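Local coordinates for protein macrophage receptor MARCO (Mus musculus, PDB 2OYA) that serves macrophages as a scavenger receptor with a collagenous structure, whose cysteine-rich domain contributes to ligand recognition through a basic and an acidic cluster, at residues I64-V69 and N76-C81. Numbering follows the deposited sequence.
Sequences IWLDNV and NSLWDC
Leu78 reaches across with both methyls, one to Leu66 and the other to Val69. Its CD1 meets CD1 of Leu66 at 4.0 Å, the two leucines slanting across each other through their terminal methyls. Its CD2 lies 4.1 Å from CG1 of Val69, and these two side chains cross at about a right angle. Val69 can make that contact because CG1 is anti to its backbone N (chi1 -177°), which carries this branch over to the second segment. The same methyl also approaches CB of Cys81 at 4.3 Å, so Val69 sits beside the cysteine that is tied by a disulfide to Cys71, two residues further along the chain from Val69.

All four of these residues are buried, and they meet by apolar contact alone. The other side of the 76-81 segment is quite different. Trp79 and Asp80 are exposed, and the CB of Trp79 points away from the 64-69 segment, although its indole swings partly back. The short 3-10 turn there is organised locally: Ser77 OG accepts a hydrogen bond from Trp79 N (3.0 Å), an ST turn, while Asp80 N and Cys81 N hydrogen-bond to Ser77 O and Leu78 O. Within this turn the CB atoms of Leu78 and Cys81 point toward the 64-69 segment.

The contact thus joins the end of strand 64-66 and the loop that follows it to the 3-10 turn farther along the same connection, before strand 98-101, within the compact cysteine-rich SRCR domain. Ile29 of the neighbouring parallel strand 25-29 touches Leu66, Val69 and Leu78 alike, and helix 36-45 adds Val41 and Phe42 against Leu78 and Asp38 against Val69.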
loop_
_atom_site.group_PDB
_atom_site.type_symbol
_atom_site.label_atom_id
_atom_site.label_comp_id
_atom_site.label_asym_id
_atom_site.label_seq_id
_atom_site.Cartn_x
_atom_site.Cartn_y
_atom_site.Cartn_z
ATOM N N ILE A 64 -4.176 -2.665 11.778
ATOM C CA ILE A 64 -4.039 -1.563 10.830
ATOM C C ILE A 64 -2.669 -0.963 11.154
ATOM O O ILE A 64 -2.484 -0.344 12.195
ATOM C CB ILE A 64 -5.194 -0.537 10.951
ATOM C CG1 ILE A 64 -6.548 -1.228 10.667
ATOM C CG2 ILE A 64 -4.978 0.652 9.981
ATOM C CD1 ILE A 64 -7.772 -0.415 11.097
ATOM N N TRP A 65 -1.686 -1.201 10.296
ATOM C CA TRP A 65 -0.322 -0.770 10.637
ATOM C C TRP A 65 0.010 0.695 10.369
ATOM O O TRP A 65 0.845 1.271 11.068
ATOM C CB TRP A 65 0.718 -1.623 9.927
ATOM C CG TRP A 65 0.907 -3.023 10.467
ATOM C CD1 TRP A 65 1.023 -4.155 9.740
ATOM C CD2 TRP A 65 1.037 -3.413 11.851
ATOM N NE1 TRP A 65 1.215 -5.241 10.570
ATOM C CE2 TRP A 65 1.236 -4.811 11.868
ATOM C CE3 TRP A 65 1.014 -2.712 13.066
ATOM C CZ2 TRP A 65 1.381 -5.536 13.056
ATOM C CZ3 TRP A 65 1.175 -3.438 14.258
ATOM C CH2 TRP A 65 1.357 -4.833 14.235
ATOM N N LEU A 66 -0.575 1.263 9.320
ATOM C CA LEU A 66 -0.238 2.628 8.881
ATOM C C LEU A 66 -1.455 3.544 8.795
ATOM O O LEU A 66 -2.561 3.098 8.488
ATOM C CB LEU A 66 0.467 2.595 7.524
ATOM C CG LEU A 66 1.848 1.937 7.466
ATOM C CD1 LEU A 66 2.330 1.898 6.017
ATOM C CD2 LEU A 66 2.843 2.668 8.384
ATOM N N ASP A 67 -1.232 4.823 9.089
ATOM C CA ASP A 67 -2.269 5.851 9.017
ATOM C C ASP A 67 -1.557 7.177 8.729
ATOM O O ASP A 67 -0.366 7.344 9.056
ATOM C CB ASP A 67 -3.041 5.917 10.348
ATOM C CG ASP A 67 -4.285 6.786 10.282
ATOM O OD1 ASP A 67 -4.723 7.128 9.174
ATOM O OD2 ASP A 67 -4.864 7.084 11.361
ATOM N N ASN A 68 -2.274 8.093 8.084
ATOM C CA ASN A 68 -1.738 9.403 7.704
ATOM C C ASN A 68 -0.409 9.311 6.970
ATOM O O ASN A 68 0.526 10.063 7.255
ATOM C CB ASN A 68 -1.645 10.324 8.931
ATOM C CG ASN A 68 -2.962 10.424 9.660
ATOM O OD1 ASN A 68 -3.096 9.954 10.792
ATOM N ND2 ASN A 68 -3.968 10.969 8.986
ATOM N N VAL A 69 -0.339 8.377 6.011
ATOM C CA VAL A 69 0.846 8.273 5.165
ATOM C C VAL A 69 0.945 9.526 4.285
ATOM O O VAL A 69 -0.025 9.902 3.615
ATOM C CB VAL A 69 0.818 6.997 4.300
ATOM C CG1 VAL A 69 2.108 6.865 3.475
ATOM C CG2 VAL A 69 0.613 5.750 5.189
ATOM N N ASN A 76 11.581 5.165 -2.347
ATOM C CA ASN A 76 11.678 3.792 -2.853
ATOM C C ASN A 76 10.883 2.822 -1.997
ATOM O O ASN A 76 10.625 1.699 -2.407
ATOM C CB ASN A 76 13.132 3.332 -2.951
ATOM C CG ASN A 76 13.943 4.188 -3.904
ATOM O OD1 ASN A 76 14.990 4.722 -3.531
ATOM N ND2 ASN A 76 13.444 4.349 -5.137
ATOM N N SER A 77 10.481 3.300 -0.820
ATOM C CA SER A 77 9.811 2.488 0.168
ATOM C C SER A 77 8.864 3.331 1.020
ATOM O O SER A 77 9.153 4.500 1.321
ATOM C CB SER A 77 10.894 1.862 1.060
ATOM O OG SER A 77 10.353 1.270 2.213
ATOM N N LEU A 78 7.740 2.737 1.433
ATOM C CA LEU A 78 6.851 3.394 2.421
ATOM C C LEU A 78 7.552 3.624 3.748
ATOM O O LEU A 78 7.153 4.494 4.538
ATOM C CB LEU A 78 5.594 2.561 2.690
ATOM C CG LEU A 78 4.482 2.552 1.643
ATOM C CD1 LEU A 78 3.304 1.707 2.139
ATOM C CD2 LEU A 78 4.014 3.958 1.318
ATOM N N TRP A 79 8.579 2.820 4.010
ATOM C CA TRP A 79 9.347 2.969 5.239
ATOM C C TRP A 79 10.038 4.348 5.254
ATOM O O TRP A 79 10.283 4.907 6.321
ATOM C CB TRP A 79 10.350 1.811 5.400
ATOM C CG TRP A 79 9.796 0.563 6.111
ATOM C CD1 TRP A 79 10.182 0.086 7.338
ATOM C CD2 TRP A 79 8.813 -0.375 5.611
ATOM N NE1 TRP A 79 9.491 -1.082 7.638
ATOM C CE2 TRP A 79 8.641 -1.376 6.603
ATOM C CE3 TRP A 79 8.047 -0.449 4.433
ATOM C CZ2 TRP A 79 7.743 -2.452 6.454
ATOM C CZ3 TRP A 79 7.144 -1.520 4.286
ATOM C CH2 TRP A 79 7.012 -2.511 5.298
ATOM N N ASP A 80 10.318 4.898 4.069
ATOM C CA ASP A 80 10.935 6.235 3.952
ATOM C C ASP A 80 9.932 7.387 4.003
ATOM O O ASP A 80 10.327 8.556 4.074
ATOM C CB ASP A 80 11.752 6.346 2.667
ATOM C CG ASP A 80 12.991 5.498 2.698
ATOM O OD1 ASP A 80 13.754 5.567 3.687
ATOM O OD2 ASP A 80 13.197 4.749 1.736
ATOM N N CYS A 81 8.638 7.065 3.980
ATOM C CA CYS A 81 7.613 8.107 4.028
ATOM C C CYS A 81 7.281 8.571 5.416
ATOM O O CYS A 81 7.280 7.788 6.362
ATOM C CB CYS A 81 6.326 7.628 3.383
ATOM S SG CYS A 81 6.543 7.212 1.688
#